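Local coordinates for multiple PDZ domain protein (Mus musculus, PDB 4XH7) that probably acts as a signalling scaffold, its PDZ domains capturing the C-terminal tails of partner proteins, at residues G41-S45 with S57-P63; A48-H53 with L85-H89; D74-N80 with V103-R109. Residues are numbered along the deposited sequence.

Contact 1 (G41-S45 with S57-P63)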
ATOM      1  N   GLY A  41      10.719   9.560  -2.936  1.00 33.92           N
ATOM      2  CA  GLY A  41       9.631   8.923  -2.237  1.00 32.03           C
ATOM      3  C   GLY A  41       8.612   8.279  -3.160  1.00 28.66           C
ATOM      4  O   GLY A  41       8.857   8.017  -4.323  1.00 30.26           O
ATOM      5  N   LEU A  42       7.445   8.038  -2.596  1.00 25.28           N
ATOM      6  CA  LEU A  42       6.378   7.346  -3.295  1.00 21.33           C
ATOM      7  C   LEU A  42       5.409   8.227  -4.070  1.00 24.73           C
ATOM      8  O   LEU A  42       4.573   7.697  -4.816  1.00 22.57           O
ATOM      9  CB  LEU A  42       5.565   6.535  -2.271  1.00 22.36           C
ATOM     10  CG  LEU A  42       6.362   5.445  -1.547  1.00 27.91           C
ATOM     11  CD1 LEU A  42       5.572   4.888  -0.323  1.00 24.86           C
ATOM     12  CD2 LEU A  42       6.711   4.320  -2.522  1.00 26.97           C
ATOM     13  N   GLY A  43       5.460   9.543  -3.891  1.00 23.88           N
ATOM     14  CA  GLY A  43       4.482  10.384  -4.568  1.00 23.17           C
ATOM     15  C   GLY A  43       3.075  10.388  -3.983  1.00 22.34           C
ATOM     16  O   GLY A  43       2.093  10.552  -4.726  1.00 21.52           O
ATOM     17  N   ILE A  44       2.963  10.204  -2.662  1.00 22.27           N
ATOM     18  CA  ILE A  44       1.658  10.245  -1.991  1.00 19.61           C
ATOM     19  C   ILE A  44       1.743  11.135  -0.750  1.00 24.01           C
ATOM     20  O   ILE A  44       2.815  11.283  -0.161  1.00 28.10           O
ATOM     21  CB  ILE A  44       1.180   8.872  -1.531  1.00 18.91           C
ATOM     22  CG1 ILE A  44       2.228   8.213  -0.613  1.00 20.18           C
ATOM     23  CG2 ILE A  44       0.863   8.001  -2.758  1.00 25.11           C
ATOM     24  CD1 ILE A  44       1.760   6.843  -0.089  1.00 24.85           C
ATOM     25  N   SER A  45       0.626  11.743  -0.370  1.00 22.88           N
ATOM     26  CA  SER A  45       0.561  12.314   0.974  1.00 22.50           C
ATOM     27  C   SER A  45      -0.317  11.419   1.799  1.00 21.24           C
ATOM     28  O   SER A  45      -1.186  10.713   1.258  1.00 22.96           O
ATOM     29  CB  SER A  45       0.008  13.725   0.978  1.00 26.19           C
ATOM     30  OG  SER A  45      -1.298  13.758   0.470  1.00 27.24           O
ATOM     31  N   SER A  57      -3.526  11.930  -0.928  1.00 22.76           N
ATOM     32  CA  SER A  57      -3.498  12.313  -2.341  1.00 26.74           C
ATOM     33  C   SER A  57      -2.456  11.483  -3.079  1.00 21.87           C
ATOM     34  O   SER A  57      -1.449  11.059  -2.490  1.00 22.01           O
ATOM     35  CB  SER A  57      -3.204  13.820  -2.491  1.00 28.92           C
ATOM     36  OG  SER A  57      -1.858  14.119  -2.140  1.00 37.22           O
ATOM     37  N   VAL A  58      -2.740  11.197  -4.346  1.00 22.15           N
ATOM     38  CA  VAL A  58      -1.787  10.527  -5.235  1.00 19.02           C
ATOM     39  C   VAL A  58      -1.385  11.527  -6.315  1.00 21.76           C
ATOM     40  O   VAL A  58      -2.260  11.980  -7.061  1.00 23.36           O
ATOM     41  CB  VAL A  58      -2.420   9.327  -5.911  1.00 20.09           C
ATOM     42  CG1 VAL A  58      -1.488   8.702  -6.889  1.00 22.93           C
ATOM     43  CG2 VAL A  58      -2.796   8.254  -4.856  1.00 18.89           C
ATOM     44  N   LEU A  59      -0.101  11.829  -6.426  1.00 19.68           N
ATOM     45  CA  LEU A  59       0.361  12.695  -7.536  1.00 19.98           C
ATOM     46  C   LEU A  59       0.393  11.869  -8.818  1.00 21.01           C
ATOM     47  O   LEU A  59       1.059  10.833  -8.856  1.00 22.77           O
ATOM     48  CB  LEU A  59       1.745  13.272  -7.222  1.00 19.57           C
ATOM     49  CG  LEU A  59       1.797  14.090  -5.938  1.00 30.14           C
ATOM     50  CD1 LEU A  59       3.212  14.542  -5.685  1.00 34.71           C
ATOM     51  CD2 LEU A  59       0.927  15.296  -6.061  1.00 30.28           C
ATOM     52  N   PRO A  60      -0.307  12.329  -9.887  1.00 22.31           N
ATOM     53  CA  PRO A  60      -0.279  11.548 -11.129  1.00 23.19           C
ATOM     54  C   PRO A  60       1.146  11.295 -11.623  1.00 28.40           C
ATOM     55  O   PRO A  60       1.441  10.219 -12.180  1.00 24.83           O
ATOM     56  CB  PRO A  60      -1.037  12.446 -12.111  1.00 19.72           C
ATOM     57  CG  PRO A  60      -1.994  13.183 -11.272  1.00 25.61           C
ATOM     58  CD  PRO A  60      -1.248  13.458  -9.973  1.00 21.15           C
ATOM     59  N   GLU A  61       2.026  12.279 -11.411  1.00 21.65           N
ATOM     60  CA  GLU A  61       3.398  12.204 -11.885  1.00 26.24           C
ATOM     61  C   GLU A  61       4.370  11.373 -11.045  1.00 25.61           C
ATOM     62  O   GLU A  61       5.530  11.167 -11.449  1.00 24.02           O
ATOM     63  CB  GLU A  61       3.950  13.638 -12.014  1.00 23.26           C
ATOM     64  CG  GLU A  61       3.974  14.426 -10.690  1.00 23.25           C
ATOM     65  CD  GLU A  61       2.713  15.293 -10.476  1.00 24.84           C
ATOM     66  OE1 GLU A  61       1.599  14.945 -10.947  1.00 24.27           O
ATOM     67  OE2 GLU A  61       2.850  16.347  -9.825  1.00 24.95           O
ATOM     68  N   GLY A  62       3.931  10.860  -9.896  1.00 20.56           N
ATOM     69  CA  GLY A  62       4.848  10.141  -9.032  1.00 20.63           C
ATOM     70  C   GLY A  62       4.777   8.619  -9.150  1.00 22.59           C
ATOM     71  O   GLY A  62       3.980   8.085  -9.910  1.00 23.16           O
ATOM     72  N   PRO A  63       5.595   7.914  -8.367  1.00 22.01           N
ATOM     73  CA  PRO A  63       5.665   6.451  -8.498  1.00 22.60           C
ATOM     74  C   PRO A  63       4.317   5.753  -8.295  1.00 21.12           C
ATOM     75  O   PRO A  63       3.954   4.887  -9.091  1.00 20.94           O
ATOM     76  CB  PRO A  63       6.646   6.052  -7.393  1.00 23.38           C
ATOM     77  CG  PRO A  63       7.583   7.276  -7.326  1.00 24.61           C
ATOM     78  CD  PRO A  63       6.691   8.462  -7.549  1.00 23.89           C
TER
HETATM   79  O   HOH W   1       2.413   9.270  -7.241  1.00 23.95           O
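Antiparallel backbone pairing holds the start of strand 44-49 against the end of strand 52-58. Ser-45 and Ser-57 form a hydrogen-bonded pair, with Ser-45 N to Ser-57 O at 3.0 Å and a weak return bond from Ser-57 N to Ser-45 O at 3.4 Å. Ile-44 and Val-58 make the adjacent non-hydrogen-bonded pair, and Ile-44 CA approaches Ser-57 O at 3.3 Å in a CA-H...O contact. Past the last pair, Leu-59 N donates to Gly-43 O (3.1 Å), and water 1 joins that same Gly-43 O (2.8 Å) to Leu-59 O (2.6 Å). The two serine side chains add a 2.7 Å hydrogen bond between Ser-45 OG and Ser-57 OG. Residues 41-44, Gly-Leu-Gly-Ile, form the GLGF-type loop of PDZ domains, which in relatives receives the ligand's terminal carboxylate through backbone amides. This loop packs closely, backbone to backbone, beside the type I turn 59-62, closed by Gly-62 N to Leu-59 O (3.1 Å). Gly-43 CA lies 4.5 Å from Gly-62 CA; a CB on either glycine would crowd the other's CA, and the backbone angles of Gly-43 by themselves call for glycine. Gly-62 occupies the N-cap position of helix 63-67, whose first residue packs on the loop carbonyls: Pro-63 CG is 3.3 Å from Gly-41 O, and Pro-63 CD is 3.5 Å from Leu-42 O. Apolar contact between the strands is modest, with Ile-44 CG2 to Val-58 CG2 at 4.2 Å; Leu-42, Ile-44 and Val-58 all meet Val-64 of helix 63-67.

Contact 2 (A48-H53 with L85-H89)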
ATOM      1  N   ALA A  48      -4.082  10.263   8.726  1.00 19.57           N
ATOM      2  CA  ALA A  48      -4.199   9.122   9.626  1.00 18.49           C
ATOM      3  C   ALA A  48      -5.231   9.333  10.696  1.00 24.37           C
ATOM      4  O   ALA A  48      -5.568  10.456  11.044  1.00 27.36           O
ATOM      5  CB  ALA A  48      -2.841   8.834  10.272  1.00 24.03           C
ATOM      6  N   THR A  49      -5.708   8.225  11.233  1.00 22.12           N
ATOM      7  CA  THR A  49      -6.425   8.247  12.501  1.00 22.98           C
ATOM      8  C   THR A  49      -5.587   7.371  13.431  1.00 25.83           C
ATOM      9  O   THR A  49      -4.478   6.984  13.081  1.00 25.37           O
ATOM     10  CB  THR A  49      -7.829   7.717  12.379  1.00 26.77           C
ATOM     11  OG1 THR A  49      -7.792   6.367  11.896  1.00 29.04           O
ATOM     12  CG2 THR A  49      -8.642   8.562  11.422  1.00 29.87           C
ATOM     13  N   VAL A  50      -6.086   7.082  14.615  1.00 26.63           N
ATOM     14  CA  VAL A  50      -5.335   6.230  15.540  1.00 23.78           C
ATOM     15  C   VAL A  50      -5.357   4.793  15.038  1.00 20.96           C
ATOM     16  O   VAL A  50      -6.406   4.160  14.992  1.00 25.78           O
ATOM     17  CB  VAL A  50      -5.933   6.327  16.946  1.00 27.52           C
ATOM     18  CG1 VAL A  50      -5.261   5.348  17.915  1.00 29.53           C
ATOM     19  CG2 VAL A  50      -5.798   7.783  17.446  1.00 29.37           C
ATOM     20  N   GLY A  51      -4.193   4.301  14.637  1.00 20.69           N
ATOM     21  CA  GLY A  51      -4.042   2.939  14.180  1.00 24.10           C
ATOM     22  C   GLY A  51      -4.423   2.690  12.729  1.00 21.28           C
ATOM     23  O   GLY A  51      -4.512   1.531  12.318  1.00 23.29           O
ATOM     24  N   HIS A  52      -4.642   3.760  11.955  1.00 19.97           N
ATOM     25  CA  HIS A  52      -4.957   3.595  10.524  1.00 18.10           C
ATOM     26  C   HIS A  52      -4.309   4.664   9.701  1.00 19.24           C
ATOM     27  O   HIS A  52      -4.348   5.845  10.059  1.00 21.06           O
ATOM     28  CB  HIS A  52      -6.470   3.642  10.284  1.00 20.91           C
ATOM     29  CG  HIS A  52      -7.209   2.582  11.020  1.00 23.44           C
ATOM     30  ND1 HIS A  52      -7.345   1.298  10.537  1.00 24.66           N
ATOM     31  CD2 HIS A  52      -7.831   2.607  12.222  1.00 26.67           C
ATOM     32  CE1 HIS A  52      -8.028   0.575  11.410  1.00 32.09           C
ATOM     33  NE2 HIS A  52      -8.345   1.347  12.435  1.00 26.26           N
ATOM     34  N   HIS A  53      -3.728   4.268   8.570  1.00 17.58           N
ATOM     35  CA  HIS A  53      -3.059   5.254   7.728  1.00 18.58           C
ATOM     36  C   HIS A  53      -3.599   5.190   6.325  1.00 18.91           C
ATOM     37  O   HIS A  53      -3.799   4.091   5.811  1.00 20.14           O
ATOM     38  CB  HIS A  53      -1.561   5.008   7.773  1.00 19.46           C
ATOM     39  CG  HIS A  53      -0.989   5.288   9.125  1.00 21.09           C
ATOM     40  ND1 HIS A  53      -1.052   4.383  10.163  1.00 23.31           N
ATOM     41  CD2 HIS A  53      -0.463   6.424   9.640  1.00 25.80           C
ATOM     42  CE1 HIS A  53      -0.534   4.930  11.250  1.00 23.62           C
ATOM     43  NE2 HIS A  53      -0.184   6.173  10.963  1.00 22.78           N
ATOM     44  N   LEU A  85      -0.720  -1.970   9.219  1.00 17.66           N
ATOM     45  CA  LEU A  85      -1.998  -1.828   9.903  1.00 18.58           C
ATOM     46  C   LEU A  85      -1.855  -1.816  11.420  1.00 22.02           C
ATOM     47  O   LEU A  85      -1.250  -2.701  12.006  1.00 21.27           O
ATOM     48  CB  LEU A  85      -2.950  -2.956   9.479  1.00 20.21           C
ATOM     49  CG  LEU A  85      -4.318  -2.929  10.171  1.00 22.05           C
ATOM     50  CD1 LEU A  85      -5.066  -1.626   9.819  1.00 21.21           C
ATOM     51  CD2 LEU A  85      -5.112  -4.132   9.729  1.00 21.28           C
ATOM     52  N   GLY A  86      -2.379  -0.774  12.051  1.00 19.80           N
ATOM     53  CA  GLY A  86      -2.388  -0.719  13.502  1.00 20.32           C
ATOM     54  C   GLY A  86      -1.083  -0.248  14.120  1.00 20.82           C
ATOM     55  O   GLY A  86      -0.985  -0.207  15.355  1.00 24.13           O
ATOM     56  N   GLU A  87      -0.103   0.114  13.288  1.00 17.45           N
ATOM     57  CA  GLU A  87       1.164   0.625  13.777  1.00 19.60           C
ATOM     58  C   GLU A  87       1.059   2.113  14.120  1.00 24.67           C
ATOM     59  O   GLU A  87       0.116   2.797  13.716  1.00 23.66           O
ATOM     60  CB  GLU A  87       2.289   0.392  12.735  1.00 20.61           C
ATOM     61  CG  GLU A  87       2.482  -1.088  12.255  1.00 21.43           C
ATOM     62  CD  GLU A  87       2.992  -2.068  13.332  1.00 36.13           C
ATOM     63  OE1 GLU A  87       2.945  -3.305  13.098  1.00 31.18           O
ATOM     64  OE2 GLU A  87       3.461  -1.619  14.394  1.00 33.95           O
ATOM     65  N   ASN A  88       2.009   2.633  14.895  1.00 20.71           N
ATOM     66  CA  ASN A  88       1.943   4.054  15.222  1.00 18.16           C
ATOM     67  C   ASN A  88       2.511   4.924  14.110  1.00 17.68           C
ATOM     68  O   ASN A  88       3.124   4.424  13.158  1.00 20.62           O
ATOM     69  CB  ASN A  88       2.627   4.351  16.582  1.00 19.35           C
ATOM     70  CG  ASN A  88       4.142   4.115  16.584  1.00 25.23           C
ATOM     71  OD1 ASN A  88       4.861   4.536  15.685  1.00 25.12           O
ATOM     72  ND2 ASN A  88       4.628   3.472  17.641  1.00 24.00           N
ATOM     73  N   HIS A  89       2.236   6.223  14.183  1.00 17.85           N
ATOM     74  CA  HIS A  89       2.572   7.128  13.074  1.00 18.88           C
ATOM     75  C   HIS A  89       4.059   7.096  12.762  1.00 18.09           C
ATOM     76  O   HIS A  89       4.449   7.064  11.604  1.00 19.75           O
ATOM     77  CB  HIS A  89       2.198   8.599  13.344  1.00 19.55           C
ATOM     78  CG  HIS A  89       0.747   8.824  13.626  1.00 21.68           C
ATOM     79  ND1 HIS A  89      -0.258   8.108  13.007  1.00 23.11           N
ATOM     80  CD2 HIS A  89       0.129   9.686  14.469  1.00 21.55           C
ATOM     81  CE1 HIS A  89      -1.429   8.491  13.485  1.00 26.11           C
ATOM     82  NE2 HIS A  89      -1.226   9.467  14.353  1.00 26.54           N
TER
HETATM   83  O   HOH W   2      -1.896   1.749  10.229  1.00 24.49           O
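Two imidazoles meet at their edges: His-53 NE2 and His-89 ND1 share a 2.8 Å hydrogen bond, the ring planes at 85° and the centroids 5.0 Å apart. The other nitrogen of His-53, ND1, is bonded to water 2 (2.8 Å), which weakly accepts from Gly-86 N (3.1 Å). Gly-86 N also reaches Gly-51 O in a second weak, bent bond of 3.2 Å. Gly-51 and Gly-86, their CA atoms 4.1 Å apart, both have positive phi, which favours glycine. In the type II turn 49-52, Thr-49 N donates to His-52 O (3.0 Å), while His-52 N to Thr-49 O (3.4 Å) is weak. Three polar ends find partners outside: His-52 ND1 with Glu-75, Glu-87 OE1 with Asn-83, and OD1 of the N-cap residue Asn-88 with Asp-91 N. Ala-48 CB touches His-89 CE1 at 3.5 Å. His-89 opens helix 89-97; a histidine in this position marks class I PDZ domains, where it hydrogen-bonds the hydroxyl of a ligand serine or threonine, consistent with such a preference here. The hairpin 44-49/52-58 meets the loop leading into helix 89-97, with His-53 and Glu-87 resting on Val-92 and Leu-85 packing against Trp-18 and Met-22 of helix 5-22.

Contact 3 (D74-N80 with V103-R109)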
ATOM      1  N   ASP A  74      -7.424   5.240  -0.001  1.00 17.86           N
ATOM      2  CA  ASP A  74      -7.031   3.840   0.280  1.00 17.28           C
ATOM      3  C   ASP A  74      -6.265   3.738   1.600  1.00 18.02           C
ATOM      4  O   ASP A  74      -5.453   4.612   1.930  1.00 20.84           O
ATOM      5  CB  ASP A  74      -6.166   3.278  -0.850  1.00 19.10           C
ATOM      6  CG  ASP A  74      -6.963   2.991  -2.118  1.00 26.01           C
ATOM      7  OD1 ASP A  74      -8.216   3.062  -2.101  1.00 24.33           O
ATOM      8  OD2 ASP A  74      -6.325   2.692  -3.154  1.00 25.95           O
ATOM      9  N   GLU A  75      -6.497   2.646   2.329  1.00 16.58           N
ATOM     10  CA  GLU A  75      -5.808   2.420   3.590  1.00 16.74           C
ATOM     11  C   GLU A  75      -4.556   1.598   3.362  1.00 18.25           C
ATOM     12  O   GLU A  75      -4.598   0.572   2.695  1.00 20.21           O
ATOM     13  CB  GLU A  75      -6.727   1.713   4.584  1.00 17.54           C
ATOM     14  CG  GLU A  75      -5.993   1.480   5.907  1.00 18.33           C
ATOM     15  CD  GLU A  75      -6.873   1.002   7.045  1.00 24.43           C
ATOM     16  OE1 GLU A  75      -6.313   0.878   8.167  1.00 23.03           O
ATOM     17  OE2 GLU A  75      -8.090   0.701   6.852  1.00 25.59           O
ATOM     18  N   LEU A  76      -3.438   2.003   3.974  1.00 17.52           N
ATOM     19  CA  LEU A  76      -2.179   1.262   3.848  1.00 20.34           C
ATOM     20  C   LEU A  76      -2.167   0.040   4.761  1.00 19.51           C
ATOM     21  O   LEU A  76      -2.428   0.178   5.944  1.00 20.72           O
ATOM     22  CB  LEU A  76      -1.004   2.149   4.229  1.00 16.56           C
ATOM     23  CG  LEU A  76      -0.853   3.390   3.361  1.00 25.68           C
ATOM     24  CD1 LEU A  76       0.354   4.162   3.914  1.00 29.71           C
ATOM     25  CD2 LEU A  76      -0.591   3.031   1.937  1.00 32.25           C
ATOM     26  N   LEU A  77      -1.850  -1.138   4.217  1.00 17.32           N
ATOM     27  CA  LEU A  77      -1.804  -2.363   5.036  1.00 16.68           C
ATOM     28  C   LEU A  77      -0.416  -2.981   5.230  1.00 17.09           C
ATOM     29  O   LEU A  77      -0.070  -3.384   6.345  1.00 19.15           O
ATOM     30  CB  LEU A  77      -2.731  -3.443   4.461  1.00 18.50           C
ATOM     31  CG  LEU A  77      -4.194  -3.013   4.365  1.00 18.10           C
ATOM     32  CD1 LEU A  77      -4.977  -4.108   3.645  1.00 18.99           C
ATOM     33  CD2 LEU A  77      -4.783  -2.692   5.747  1.00 18.87           C
ATOM     34  N   GLU A  78       0.374  -3.049   4.163  1.00 19.23           N
ATOM     35  CA  GLU A  78       1.633  -3.778   4.167  1.00 20.84           C
ATOM     36  C   GLU A  78       2.536  -3.224   3.059  1.00 21.80           C
ATOM     37  O   GLU A  78       2.049  -2.830   1.980  1.00 22.04           O
ATOM     38  CB  GLU A  78       1.381  -5.271   3.950  1.00 23.63           C
ATOM     39  CG  GLU A  78       2.635  -6.118   3.975  1.00 29.95           C
ATOM     40  CD  GLU A  78       2.351  -7.580   3.614  1.00 30.45           C
ATOM     41  OE1 GLU A  78       2.902  -8.043   2.593  1.00 38.62           O
ATOM     42  OE2 GLU A  78       1.622  -8.248   4.377  1.00 33.62           O
ATOM     43  N   VAL A  79       3.848  -3.157   3.300  1.00 18.78           N
ATOM     44  CA  VAL A  79       4.748  -2.776   2.178  1.00 18.88           C
ATOM     45  C   VAL A  79       5.934  -3.724   2.237  1.00 24.33           C
ATOM     46  O   VAL A  79       6.521  -3.878   3.318  1.00 22.46           O
ATOM     47  CB  VAL A  79       5.272  -1.313   2.248  1.00 21.52           C
ATOM     48  CG1 VAL A  79       4.201  -0.321   1.826  1.00 27.92           C
ATOM     49  CG2 VAL A  79       5.785  -0.947   3.641  1.00 20.28           C
ATOM     50  N   ASN A  80       6.277  -4.357   1.116  1.00 23.35           N
ATOM     51  CA  ASN A  80       7.389  -5.325   1.090  1.00 24.39           C
ATOM     52  C   ASN A  80       7.395  -6.294   2.288  1.00 27.05           C
ATOM     53  O   ASN A  80       8.446  -6.537   2.919  1.00 26.70           O
ATOM     54  CB  ASN A  80       8.716  -4.578   1.015  1.00 25.90           C
ATOM     55  CG  ASN A  80       8.953  -4.018  -0.358  1.00 28.85           C
ATOM     56  OD1 ASN A  80       8.090  -4.152  -1.236  1.00 29.28           O
ATOM     57  ND2 ASN A  80      10.115  -3.410  -0.575  1.00 24.43           N
ATOM     58  N   VAL A 103       8.830  -1.633  -4.692  1.00 23.81           N
ATOM     59  CA  VAL A 103       7.948  -1.753  -3.540  1.00 24.46           C
ATOM     60  C   VAL A 103       6.675  -2.490  -3.916  1.00 24.74           C
ATOM     61  O   VAL A 103       6.052  -2.180  -4.928  1.00 27.57           O
ATOM     62  CB  VAL A 103       7.561  -0.367  -2.983  1.00 27.11           C
ATOM     63  CG1 VAL A 103       6.661  -0.527  -1.754  1.00 31.24           C
ATOM     64  CG2 VAL A 103       8.831   0.412  -2.631  1.00 26.41           C
ATOM     65  N   THR A 104       6.294  -3.465  -3.117  1.00 23.02           N
ATOM     66  CA  THR A 104       4.990  -4.082  -3.273  1.00 22.63           C
ATOM     67  C   THR A 104       4.102  -3.569  -2.158  1.00 24.21           C
ATOM     68  O   THR A 104       4.388  -3.829  -0.999  1.00 24.45           O
ATOM     69  CB  THR A 104       5.099  -5.616  -3.195  1.00 27.75           C
ATOM     70  OG1 THR A 104       5.911  -6.052  -4.301  1.00 29.92           O
ATOM     71  CG2 THR A 104       3.697  -6.273  -3.291  1.00 25.69           C
ATOM     72  N   MET A 105       3.035  -2.853  -2.510  1.00 21.71           N
ATOM     73  CA  MET A 105       2.183  -2.204  -1.517  1.00 20.75           C
ATOM     74  C   MET A 105       0.908  -2.961  -1.470  1.00 19.68           C
ATOM     75  O   MET A 105       0.350  -3.265  -2.529  1.00 24.47           O
ATOM     76  CB  MET A 105       1.895  -0.749  -1.907  1.00 20.30           C
ATOM     77  CG  MET A 105       3.141   0.092  -2.008  1.00 27.16           C
ATOM     78  SD  MET A 105       2.726   1.825  -2.359  1.00 29.51           S
ATOM     79  CE  MET A 105       1.711   2.203  -0.917  1.00 24.13           C
ATOM     80  N   VAL A 106       0.397  -3.249  -0.271  1.00 16.74           N
ATOM     81  CA  VAL A 106      -0.945  -3.791  -0.153  1.00 17.86           C
ATOM     82  C   VAL A 106      -1.791  -2.752   0.542  1.00 21.79           C
ATOM     83  O   VAL A 106      -1.408  -2.271   1.619  1.00 21.50           O
ATOM     84  CB  VAL A 106      -1.001  -5.101   0.683  1.00 22.19           C
ATOM     85  CG1 VAL A 106      -2.471  -5.665   0.760  1.00 21.56           C
ATOM     86  CG2 VAL A 106      -0.004  -6.140   0.142  1.00 22.76           C
ATOM     87  N   CYS A 107      -2.928  -2.416  -0.062  1.00 19.05           N
ATOM     88  CA  CYS A 107      -3.870  -1.444   0.522  1.00 19.45           C
ATOM     89  C   CYS A 107      -5.275  -1.975   0.487  1.00 17.88           C
ATOM     90  O   CYS A 107      -5.536  -3.033  -0.098  1.00 18.53           O
ATOM     91  CB  CYS A 107      -3.868  -0.119  -0.252  1.00 17.08           C
ATOM     92  SG  CYS A 107      -2.254   0.733  -0.262  1.00 23.75           S
ATOM     93  N   CYS A 108      -6.213  -1.251   1.096  1.00 17.80           N
ATOM     94  CA  CYS A 108      -7.628  -1.640   0.925  1.00 16.50           C
ATOM     95  C   CYS A 108      -8.544  -0.449   0.892  1.00 19.13           C
ATOM     96  O   CYS A 108      -8.141   0.694   1.193  1.00 19.40           O
ATOM     97  CB  CYS A 108      -8.078  -2.599   2.038  1.00 18.34           C
ATOM     98  SG  CYS A 108      -8.013  -1.872   3.690  1.00 20.88           S
ATOM     99  N   ARG A 109      -9.762  -0.680   0.419  1.00 17.16           N
ATOM    100  CA  ARG A 109     -10.787   0.382   0.459  1.00 20.96           C
ATOM    101  C   ARG A 109     -12.103  -0.284   0.883  1.00 21.49           C
ATOM    102  O   ARG A 109     -12.296  -1.455   0.627  1.00 19.76           O
ATOM    103  CB  ARG A 109     -10.913   1.125  -0.894  1.00 20.60           C
ATOM    104  CG  ARG A 109     -11.237   0.225  -2.108  1.00 24.69           C
ATOM    105  CD  ARG A 109     -11.159   1.065  -3.430  1.00 21.94           C
ATOM    106  NE  ARG A 109      -9.783   1.373  -3.767  1.00 22.79           N
ATOM    107  CZ  ARG A 109      -9.104   0.878  -4.794  1.00 25.18           C
ATOM    108  NH1 ARG A 109      -7.840   1.242  -4.962  1.00 21.88           N
ATOM    109  NH2 ARG A 109      -9.686   0.050  -5.658  1.00 26.62           N
TER
HETATM  110  O   HOH W   3       4.053  -6.586   0.580  1.00 32.14           O
HETATM  111  O   HOH W   4       9.040  -5.553  -3.701  1.00 50.34           O
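A two-pronged salt bridge closes one end of the strand pair: Arg-109 NE to Asp-74 OD1 and Arg-109 NH1 to Asp-74 OD2, both 2.8 Å. Each of the latter two atoms has a further partner, OD2 in Phe-71 N and NH1 in Lys-69 O. At the far end Asn-80 OD1 stands in for a backbone carbonyl, accepting from Thr-104 N (2.7 Å), while Asn-80 N donates to Thr-104 O (2.9 Å). Between these ends runs an antiparallel register. Glu-75 N to Cys-108 O (2.8 Å) and Cys-108 N to Glu-75 O (2.9 Å) bind one pair; Val-106 N to Glu-78 O (2.8 Å) belongs to the next. A classic beta bulge interrupts them: Leu-77 N (2.9 Å) and Glu-78 N (3.2 Å) both donate to Val-106 O, so two residues face one and the register moves by one. These strands lie at the middle of the main PDZ sheet, 102-110 lying between 26-34 and 75-79; the axes of 75-79 and 103-109 approach to 4.6 Å, their N-to-C directions 151° apart. Water 3 donates to Glu-78 OE1 (2.7 Å) and Thr-104 O (3.2 Å), while Glu-78 OE2 forms a salt bridge with Lys-17 and a hydrogen bond with Trp-18 NE1. On one face Leu-76 CD2 packs on Cys-107 SG (3.6 Å) and Met-105 CE (3.8 Å), and Val-79 CG1 on Met-105 CG (4.0 Å). On the face of Val-106 and Cys-108, Leu-77 CD1 reaches Val-106 CG1 (4.1 Å) and Cys-108 SG (3.8 Å); Leu-14 and Trp-18 of helix 5-22 pack against Val-106.

Overall arrangement
Contacts 1 and 2 involve the two ends of the hairpin 44-49/52-58, their centres about 20 Å apart. In PDZ domains the peptide groove runs between the first of these strands and the helix here spanning 89-97, so contact 1 would lie at its carboxylate end and contact 2 where that helix begins. An imidazole, probably from the crystallisation liquor, lies about 5 Å from the side chain of Val-58 in contact 1. Contact 3 is central in the chain, its centre about 14 Å from that of contact 1 and 13 Å from that of contact 2. It touches contact 2 through probable hydrogen bonds, His-52 ND1 to Glu-75 OE1 (2.6 Å) and His-53 O to Leu-76 N (2.8 Å).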